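Local coordinates for putative oxidoreductase FAD-binding subunit (Sulfolobus tokodaii, PDB 4ZOH), which binds flavin-adenine dinucleotide and probably serves as the electron-transferring flavoprotein subunit of a molybdopterin-dependent oxidoreductase related to CO dehydrogenase, at residues N15-F20 / Y49-R54; V189-L194 / V266-A271; V205-T210 / V217-A222. One frame throughout, in Å; residues are numbered along the deposited sequence.

Interaction 1. Residues N15-F20 / Y49-R54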
loop_
_atom_site.group_PDB
_atom_site.type_symbol
_atom_site.label_atom_id
_atom_site.label_comp_id
_atom_site.label_asym_id
_atom_site.label_seq_id
_atom_site.Cartn_x
_atom_site.Cartn_y
_atom_site.Cartn_z
ATOM N N ASN B 15 -22.078 38.004 20.880
ATOM C CA ASN B 15 -21.450 38.678 22.004
ATOM C C ASN B 15 -20.082 38.036 22.304
ATOM O O ASN B 15 -19.026 38.737 22.393
ATOM C CB ASN B 15 -22.414 38.635 23.209
ATOM C CG ASN B 15 -21.847 39.311 24.454
ATOM O OD1 ASN B 15 -21.066 40.271 24.366
ATOM N ND2 ASN B 15 -22.254 38.817 25.634
ATOM N N GLU B 16 -20.082 36.697 22.389
ATOM C CA GLU B 16 -18.824 36.007 22.646
ATOM C C GLU B 16 -17.812 36.269 21.558
ATOM O O GLU B 16 -16.631 36.599 21.863
ATOM C CB GLU B 16 -19.041 34.513 22.834
ATOM C CG GLU B 16 -19.082 34.102 24.282
ATOM C CD GLU B 16 -19.661 32.717 24.496
ATOM O OE1 GLU B 16 -19.471 31.822 23.631
ATOM O OE2 GLU B 16 -20.303 32.520 25.552
ATOM N N ALA B 17 -18.252 36.140 20.296
ATOM C CA ALA B 17 -17.295 36.394 19.172
ATOM C C ALA B 17 -16.624 37.769 19.312
ATOM O O ALA B 17 -15.375 37.872 19.278
ATOM C CB ALA B 17 -17.967 36.235 17.795
ATOM N N LEU B 18 -17.461 38.811 19.517
ATOM C CA LEU B 18 -16.980 40.200 19.641
ATOM C C LEU B 18 -15.924 40.341 20.745
ATOM O O LEU B 18 -14.858 40.900 20.525
ATOM C CB LEU B 18 -18.165 41.167 19.823
ATOM C CG LEU B 18 -19.097 41.191 18.594
ATOM C CD1 LEU B 18 -20.539 41.489 18.932
ATOM C CD2 LEU B 18 -18.559 42.134 17.528
ATOM N N GLU B 19 -16.210 39.781 21.918
ATOM C CA GLU B 19 -15.304 39.888 23.072
ATOM C C GLU B 19 -13.931 39.258 22.800
ATOM O O GLU B 19 -12.854 39.868 23.049
ATOM C CB GLU B 19 -15.986 39.234 24.268
ATOM C CG GLU B 19 -15.636 39.864 25.589
ATOM C CD GLU B 19 -15.251 38.820 26.609
ATOM O OE1 GLU B 19 -15.833 37.708 26.579
ATOM O OE2 GLU B 19 -14.351 39.104 27.426
ATOM N N PHE B 20 -13.961 38.039 22.249
ATOM C CA PHE B 20 -12.702 37.375 21.892
ATOM C C PHE B 20 -11.902 38.228 20.928
ATOM O O PHE B 20 -10.688 38.372 21.118
ATOM C CB PHE B 20 -12.875 35.966 21.328
ATOM C CG PHE B 20 -11.582 35.184 21.322
ATOM C CD1 PHE B 20 -11.306 34.270 22.336
ATOM C CD2 PHE B 20 -10.596 35.410 20.327
ATOM C CE1 PHE B 20 -10.100 33.572 22.338
ATOM C CE2 PHE B 20 -9.392 34.715 20.332
ATOM C CZ PHE B 20 -9.149 33.792 21.342
ATOM N N TYR B 49 -5.458 33.490 16.329
ATOM C CA TYR B 49 -6.693 32.755 16.371
ATOM C C TYR B 49 -7.558 33.042 15.147
ATOM O O TYR B 49 -7.596 34.140 14.638
ATOM C CB TYR B 49 -7.491 33.092 17.641
ATOM C CG TYR B 49 -6.873 32.564 18.925
ATOM C CD1 TYR B 49 -7.266 31.324 19.452
ATOM C CD2 TYR B 49 -5.916 33.314 19.636
ATOM C CE1 TYR B 49 -6.702 30.835 20.632
ATOM C CE2 TYR B 49 -5.355 32.836 20.823
ATOM C CZ TYR B 49 -5.751 31.598 21.316
ATOM O OH TYR B 49 -5.202 31.114 22.491
ATOM N N ILE B 50 -8.267 32.039 14.694
ATOM C CA ILE B 50 -9.335 32.278 13.776
ATOM C C ILE B 50 -10.618 32.099 14.605
ATOM O O ILE B 50 -10.784 31.081 15.288
ATOM C CB ILE B 50 -9.266 31.280 12.589
ATOM C CG1 ILE B 50 -8.057 31.549 11.683
ATOM C CG2 ILE B 50 -10.588 31.214 11.827
ATOM C CD1 ILE B 50 -7.929 32.959 11.145
ATOM N N VAL B 51 -11.527 33.068 14.522
ATOM C CA VAL B 51 -12.798 33.001 15.255
ATOM C C VAL B 51 -13.923 32.662 14.272
ATOM O O VAL B 51 -14.151 33.400 13.294
ATOM C CB VAL B 51 -13.064 34.367 15.947
ATOM C CG1 VAL B 51 -14.366 34.386 16.734
ATOM C CG2 VAL B 51 -11.841 34.814 16.734
ATOM N N GLU B 52 -14.657 31.589 14.550
ATOM C CA GLU B 52 -15.659 31.117 13.587
ATOM C C GLU B 52 -17.006 31.830 13.790
ATOM O O GLU B 52 -17.641 31.647 14.800
ATOM C CB GLU B 52 -15.792 29.558 13.591
ATOM C CG GLU B 52 -16.881 29.033 12.677
ATOM C CD GLU B 52 -17.088 27.535 12.734
ATOM O OE1 GLU B 52 -16.121 26.720 12.715
ATOM O OE2 GLU B 52 -18.247 27.157 12.756
ATOM N N ILE B 53 -17.449 32.604 12.812
ATOM C CA ILE B 53 -18.721 33.343 12.963
ATOM C C ILE B 53 -19.815 32.723 12.143
ATOM O O ILE B 53 -20.960 33.087 12.284
ATOM C CB ILE B 53 -18.561 34.856 12.701
ATOM C CG1 ILE B 53 -18.160 35.138 11.239
ATOM C CG2 ILE B 53 -17.538 35.457 13.678
ATOM C CD1 ILE B 53 -18.413 36.587 10.826
ATOM N N ARG B 54 -19.441 31.718 11.346
ATOM C CA ARG B 54 -20.272 31.088 10.299
ATOM C C ARG B 54 -21.576 30.534 10.790
ATOM O O ARG B 54 -22.503 30.474 10.033
ATOM C CB ARG B 54 -19.564 29.882 9.689
ATOM C CG ARG B 54 -18.199 30.072 9.078
ATOM C CD ARG B 54 -17.715 28.764 8.396
ATOM N NE ARG B 54 -18.834 28.001 7.787
ATOM C CZ ARG B 54 -19.327 28.225 6.567
ATOM N NH1 ARG B 54 -20.343 27.503 6.097
ATOM N NH2 ARG B 54 -18.807 29.195 5.822
#
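F20 of the helix drives the edge of its ring into the face of the Y49 ring, and this is the tight part of the contact. Its CZ stands over the centre of the tyrosine ring, with Y49 CG 3.5 Å from F20 CZ. The ring centroids of F20 and Y49 are 4.9 Å apart and the planes are inclined at 72°, which meets the definition of a T-shaped (edge-to-face) stack. The first torsion of F20 explains the reach: with CG opposite the backbone N (chi1 -165°), the ring is carried forward along the helix to the beginning of the strand. On the way it passes V51, whose CG2 is 3.8 Å from F20 CD2. The ring of H24 stacks on F20 and also meets Y49.

Packing slackens toward the start of the helix segment. There the small A17 presents a single methyl, CB, which lies 4.2 Å from V51 CG1 and equally far from I53 CG2. At the opposite end Y49 is partly exposed, and its OH hydrogen-bonds a polar side chain on the chain of another protein, so the aromatic pair also borders a subunit interface.

The axes of the helix and strand segments approach to 9.3 Å and run nearly antiparallel, at 163°. Strand 49-52 is the middle strand of a parallel three-stranded sheet, flanked by 7-10 and 28-30. The helix joins those two flanking strands in a beta-alpha-beta crossover that spans it. I53, just beyond the strand, touches the bound FAD, which places this alpha/beta layer at the flavin pocket of the FAD-binding domain found in molybdopterin dehydrogenases.

Interaction 2. Residues V189-L194 / V266-A271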
loop_
_atom_site.group_PDB
_atom_site.type_symbol
_atom_site.label_atom_id
_atom_site.label_comp_id
_atom_site.label_asym_id
_atom_site.label_seq_id
_atom_site.Cartn_x
_atom_site.Cartn_y
_atom_site.Cartn_z
ATOM N N VAL B 189 -11.898 44.905 -15.589
ATOM C CA VAL B 189 -12.663 46.141 -15.389
ATOM C C VAL B 189 -14.111 45.740 -15.007
ATOM O O VAL B 189 -14.672 44.833 -15.604
ATOM C CB VAL B 189 -12.672 47.012 -16.671
ATOM C CG1 VAL B 189 -13.543 48.232 -16.408
ATOM C CG2 VAL B 189 -11.239 47.442 -17.088
ATOM N N GLY B 190 -14.692 46.388 -14.020
ATOM C CA GLY B 190 -16.118 46.193 -13.763
ATOM C C GLY B 190 -16.905 47.495 -13.747
ATOM O O GLY B 190 -16.499 48.452 -13.093
ATOM N N VAL B 191 -18.046 47.511 -14.456
ATOM C CA VAL B 191 -18.935 48.697 -14.474
ATOM C C VAL B 191 -20.372 48.295 -14.092
ATOM O O VAL B 191 -20.991 47.422 -14.756
ATOM C CB VAL B 191 -18.936 49.474 -15.821
ATOM C CG1 VAL B 191 -19.761 50.785 -15.689
ATOM C CG2 VAL B 191 -17.527 49.788 -16.311
ATOM N N ALA B 192 -20.831 48.881 -12.984
ATOM C CA ALA B 192 -22.180 48.677 -12.479
ATOM C C ALA B 192 -23.076 49.890 -12.709
ATOM O O ALA B 192 -22.765 50.988 -12.225
ATOM C CB ALA B 192 -22.185 48.343 -10.987
ATOM N N LEU B 193 -24.193 49.666 -13.390
ATOM C CA LEU B 193 -25.072 50.777 -13.727
ATOM C C LEU B 193 -26.474 50.583 -13.126
ATOM O O LEU B 193 -27.045 49.480 -13.196
ATOM C CB LEU B 193 -25.189 50.919 -15.256
ATOM C CG LEU B 193 -25.852 52.244 -15.754
ATOM C CD1 LEU B 193 -25.145 52.772 -16.991
ATOM C CD2 LEU B 193 -27.313 51.968 -16.088
ATOM N N LEU B 194 -26.993 51.675 -12.569
ATOM C CA LEU B 194 -28.426 51.822 -12.269
ATOM C C LEU B 194 -28.974 53.130 -12.859
ATOM O O LEU B 194 -28.366 54.204 -12.731
ATOM C CB LEU B 194 -28.654 51.871 -10.786
ATOM C CG LEU B 194 -28.888 50.550 -10.065
ATOM C CD1 LEU B 194 -28.550 50.793 -8.621
ATOM C CD2 LEU B 194 -30.340 50.114 -10.227
ATOM N N VAL B 266 -15.699 51.357 -23.071
ATOM C CA VAL B 266 -16.380 50.275 -23.737
ATOM C C VAL B 266 -17.492 49.667 -22.820
ATOM O O VAL B 266 -18.629 49.468 -23.282
ATOM C CB VAL B 266 -15.369 49.243 -24.304
ATOM C CG1 VAL B 266 -16.117 48.066 -24.869
ATOM C CG2 VAL B 266 -14.462 49.900 -25.396
ATOM N N LEU B 267 -17.171 49.455 -21.532
ATOM C CA LEU B 267 -18.077 48.772 -20.602
ATOM C C LEU B 267 -19.214 49.666 -20.100
ATOM O O LEU B 267 -20.307 49.166 -19.933
ATOM C CB LEU B 267 -17.376 48.060 -19.421
ATOM C CG LEU B 267 -16.388 46.854 -19.498
ATOM C CD1 LEU B 267 -16.419 45.909 -18.272
ATOM C CD2 LEU B 267 -16.397 46.074 -20.792
ATOM N N THR B 268 -18.930 50.949 -19.844
ATOM C CA THR B 268 -19.979 51.966 -19.627
ATOM C C THR B 268 -20.959 51.985 -20.816
ATOM O O THR B 268 -22.155 51.867 -20.627
ATOM C CB THR B 268 -19.371 53.326 -19.402
ATOM O OG1 THR B 268 -18.473 53.220 -18.301
ATOM C CG2 THR B 268 -20.390 54.354 -19.029
ATOM N N LYS B 269 -20.453 52.025 -22.046
ATOM C CA LYS B 269 -21.396 51.995 -23.173
ATOM C C LYS B 269 -22.246 50.723 -23.155
ATOM O O LYS B 269 -23.479 50.802 -23.388
ATOM C CB LYS B 269 -20.685 52.193 -24.527
ATOM C CG LYS B 269 -21.610 52.406 -25.691
ATOM C CD LYS B 269 -20.815 52.655 -26.980
ATOM C CE LYS B 269 -21.731 52.526 -28.191
ATOM N NZ LYS B 269 -21.153 53.095 -29.426
ATOM N N ARG B 270 -21.593 49.553 -22.940
ATOM C CA ARG B 270 -22.322 48.238 -22.904
ATOM C C ARG B 270 -23.391 48.298 -21.772
ATOM O O ARG B 270 -24.516 47.925 -21.978
ATOM C CB ARG B 270 -21.358 47.088 -22.640
ATOM C CG ARG B 270 -20.543 46.661 -23.845
ATOM C CD ARG B 270 -19.398 45.747 -23.411
ATOM N NE ARG B 270 -18.893 45.084 -24.609
ATOM C CZ ARG B 270 -18.201 43.944 -24.664
ATOM N NH1 ARG B 270 -17.883 43.253 -23.559
ATOM N NH2 ARG B 270 -17.844 43.487 -25.858
ATOM N N ALA B 271 -23.036 48.910 -20.646
ATOM C CA ALA B 271 -23.923 49.011 -19.462
ATOM C C ALA B 271 -25.187 49.853 -19.734
ATOM O O ALA B 271 -26.320 49.359 -19.522
ATOM C CB ALA B 271 -23.146 49.544 -18.286
#
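V191 meets the helix with both methyls, and each has a different nearest partner. CG2 rests on CB of L267, with 3.6 Å from V191 CG2 to L267 CB. CG1, set opposite the backbone N (chi1 -173°), instead faces the next helical residue, T268, whose OG1 is 3.8 Å from V191 CG1. That hydroxyl's hydrogen bond is made within the helix, to V264 O, so it meets the valine as a packing surface.

L267 extends the seam in the other direction. Its CD1 comes 3.4 Å from the backbone V189 O and 4.1 Å from V189 CG1. One turn later A271 offers only CB, which lies 3.9 Å from L193 CB and also meets L193 CD1. The segment axes, 8.2 Å apart at closest and 31° from parallel, let the register hold, two residues along the strand against four along the helix: V191 lies opposite L267 and L193 opposite A271. Replacing V191 by an alanine would probably open a gap between the strand and the L267-T268 edge of the helix, leaving L267 CB without its nearest partner across the contact.

All six touching residues are buried, and every side-chain contact between strand and helix is van der Waals. Cohesion between these two segments is therefore likely to rest on shape and on exclusion of water, with the T268 hydroxyl satisfied inside its own helix.

Interaction 3. Residues V205-T210 / V217-A222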
loop_
_atom_site.group_PDB
_atom_site.type_symbol
_atom_site.label_atom_id
_atom_site.label_comp_id
_atom_site.label_asym_id
_atom_site.label_seq_id
_atom_site.Cartn_x
_atom_site.Cartn_y
_atom_site.Cartn_z
ATOM N N VAL B 205 -29.326 58.376 -12.463
ATOM C CA VAL B 205 -28.332 57.462 -13.022
ATOM C C VAL B 205 -27.185 57.265 -12.026
ATOM O O VAL B 205 -26.792 58.202 -11.356
ATOM C CB VAL B 205 -27.860 57.865 -14.424
ATOM C CG1 VAL B 205 -27.216 59.255 -14.391
ATOM C CG2 VAL B 205 -26.947 56.791 -15.033
ATOM N N ARG B 206 -26.724 56.019 -11.864
ATOM C CA ARG B 206 -25.578 55.747 -10.975
ATOM C C ARG B 206 -24.630 54.783 -11.639
ATOM O O ARG B 206 -25.045 53.752 -12.179
ATOM C CB ARG B 206 -26.062 55.205 -9.633
ATOM C CG ARG B 206 -26.984 56.136 -8.870
ATOM C CD ARG B 206 -28.238 55.367 -8.514
ATOM N NE ARG B 206 -29.072 56.031 -7.534
ATOM C CZ ARG B 206 -28.876 56.075 -6.219
ATOM N NH1 ARG B 206 -27.841 55.475 -5.631
ATOM N NH2 ARG B 206 -29.743 56.736 -5.460
ATOM N N ILE B 207 -23.359 55.155 -11.649
ATOM C CA ILE B 207 -22.335 54.361 -12.319
ATOM C C ILE B 207 -21.154 54.048 -11.392
ATOM O O ILE B 207 -20.493 54.982 -10.862
ATOM C CB ILE B 207 -21.878 55.022 -13.608
ATOM C CG1 ILE B 207 -23.099 55.282 -14.497
ATOM C CG2 ILE B 207 -20.893 54.102 -14.301
ATOM C CD1 ILE B 207 -22.820 55.941 -15.829
ATOM N N GLY B 208 -20.933 52.750 -11.112
ATOM C CA GLY B 208 -19.800 52.383 -10.225
ATOM C C GLY B 208 -18.678 51.680 -10.979
ATOM O O GLY B 208 -18.927 50.855 -11.861
ATOM N N LEU B 209 -17.442 52.025 -10.634
ATOM C CA LEU B 209 -16.303 51.435 -11.267
ATOM C C LEU B 209 -15.473 50.680 -10.236
ATOM O O LEU B 209 -15.073 51.206 -9.189
ATOM C CB LEU B 209 -15.427 52.492 -11.963
ATOM C CG LEU B 209 -15.949 53.468 -13.033
ATOM C CD1 LEU B 209 -14.759 54.292 -13.535
ATOM C CD2 LEU B 209 -16.731 52.802 -14.168
ATOM N N THR B 210 -15.192 49.440 -10.588
ATOM C CA THR B 210 -14.276 48.630 -9.833
ATOM C C THR B 210 -13.107 48.166 -10.707
ATOM O O THR B 210 -13.168 48.177 -11.963
ATOM C CB THR B 210 -15.015 47.465 -9.121
ATOM O OG1 THR B 210 -14.122 46.863 -8.163
ATOM C CG2 THR B 210 -15.525 46.438 -10.142
ATOM N N VAL B 217 -15.191 53.710 -7.276
ATOM C CA VAL B 217 -15.662 55.112 -7.424
ATOM C C VAL B 217 -16.909 55.262 -8.282
ATOM O O VAL B 217 -17.238 54.378 -9.089
ATOM C CB VAL B 217 -14.569 56.066 -7.967
ATOM C CG1 VAL B 217 -13.397 56.118 -6.997
ATOM C CG2 VAL B 217 -14.090 55.638 -9.339
ATOM N N ARG B 218 -17.581 56.394 -8.115
ATOM C CA ARG B 218 -18.684 56.783 -8.987
ATOM C C ARG B 218 -18.155 57.354 -10.302
ATOM O O ARG B 218 -17.224 58.092 -10.273
ATOM C CB ARG B 218 -19.545 57.801 -8.254
ATOM C CG ARG B 218 -20.393 57.174 -7.156
ATOM C CD ARG B 218 -21.435 56.233 -7.745
ATOM N NE ARG B 218 -22.590 56.994 -8.177
ATOM C CZ ARG B 218 -23.554 57.390 -7.356
ATOM N NH1 ARG B 218 -23.538 57.084 -6.058
ATOM N NH2 ARG B 218 -24.541 58.093 -7.835
ATOM N N ALA B 219 -18.720 57.030 -11.463
ATOM C CA ALA B 219 -18.202 57.651 -12.672
ATOM C C ALA B 219 -18.943 59.009 -12.858
ATOM O O ALA B 219 -19.830 59.152 -13.734
ATOM C CB ALA B 219 -18.360 56.725 -13.871
ATOM N N LYS B 220 -18.569 59.961 -11.985
ATOM C CA LYS B 220 -19.178 61.297 -11.829
ATOM C C LYS B 220 -19.445 62.037 -13.153
ATOM O O LYS B 220 -20.515 62.624 -13.370
ATOM C CB LYS B 220 -18.314 62.157 -10.872
ATOM C CG LYS B 220 -18.367 61.799 -9.380
ATOM C CD LYS B 220 -19.613 62.317 -8.647
ATOM C CE LYS B 220 -20.902 61.470 -8.869
ATOM N NZ LYS B 220 -21.391 60.674 -7.692
ATOM N N GLY B 221 -18.469 61.965 -14.048
ATOM C CA GLY B 221 -18.538 62.628 -15.342
ATOM C C GLY B 221 -19.507 61.945 -16.276
ATOM O O GLY B 221 -20.184 62.604 -17.103
ATOM N N ALA B 222 -19.573 60.619 -16.185
ATOM C CA ALA B 222 -20.517 59.905 -17.031
ATOM C C ALA B 222 -21.933 60.193 -16.528
ATOM O O ALA B 222 -22.895 60.348 -17.321
ATOM C CB ALA B 222 -20.211 58.413 -17.072
#
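Two bends in the R218 chain, chi2 -66° and chi3 -83°, turn its guanidinium back over the neighbouring strand, where NH2 lies 3.3 Å from R206 CG. R206 CB covers one face of that group, and the two guanidinium planes are only 17° apart. Although R206 NH1 and R218 NH1 are 4.6 Å from each other, the carboxylate of D127 forms a salt bridge with both, which probably balances the paired charges; R206 NH1 also hydrogen-bonds A125 O. E223 is a second acid for R218: its OE2 bridges R218 NE and also accepts the backbone N-H of I207, helping to fix the folded arginine.

The backbones are pinned by three hydrogen bonds. L209 and V217 form an antiparallel hydrogen-bonded pair, L209 N to V217 O at 2.8 Å and V217 N to L209 O at 3.2 Å. G208 and R218 form the non-hydrogen-bonded pair beside it. The third bond, A219 N to I207 O at 2.8 Å, is made as the chain leaves the strand.

Past R218 the contact turns apolar. I207 CG2 packs on A219 CB at 3.7 Å, while its other branch ends at CD1, 3.8 Å from A222 CB in the first turn of the helix. A219 centres an inverse gamma turn and occupies the N-cap position. This is a beta hairpin whose short return strand, at the margin of a four-stranded antiparallel sheet, leads through the single residue A219 into helix 220-226 within the CO dehydrogenase flavoprotein C-terminal family region.

From the N terminus, interaction 1 first closes a loop of 28 residues, joining helix 14-23 to strand 49-52 in the parallel sheet, and is complete before the others begin. Interaction 2 opens at strand 189-198 and closes a 71-residue loop at helix 257-276. Interaction 3, a short hairpin closure, is nested inside that loop. The two share one antiparallel sheet: strands 189-198 and 201-210 are neighbours, probably hydrogen-bonded from G208 N to A192 O (2.8 Å), and the two contact centres lie about 9 Å apart. Interaction 1 lies on the opposite side of the chain's centre, about 38 and 36 Å centre to centre from interactions 2 and 3, in the other family region.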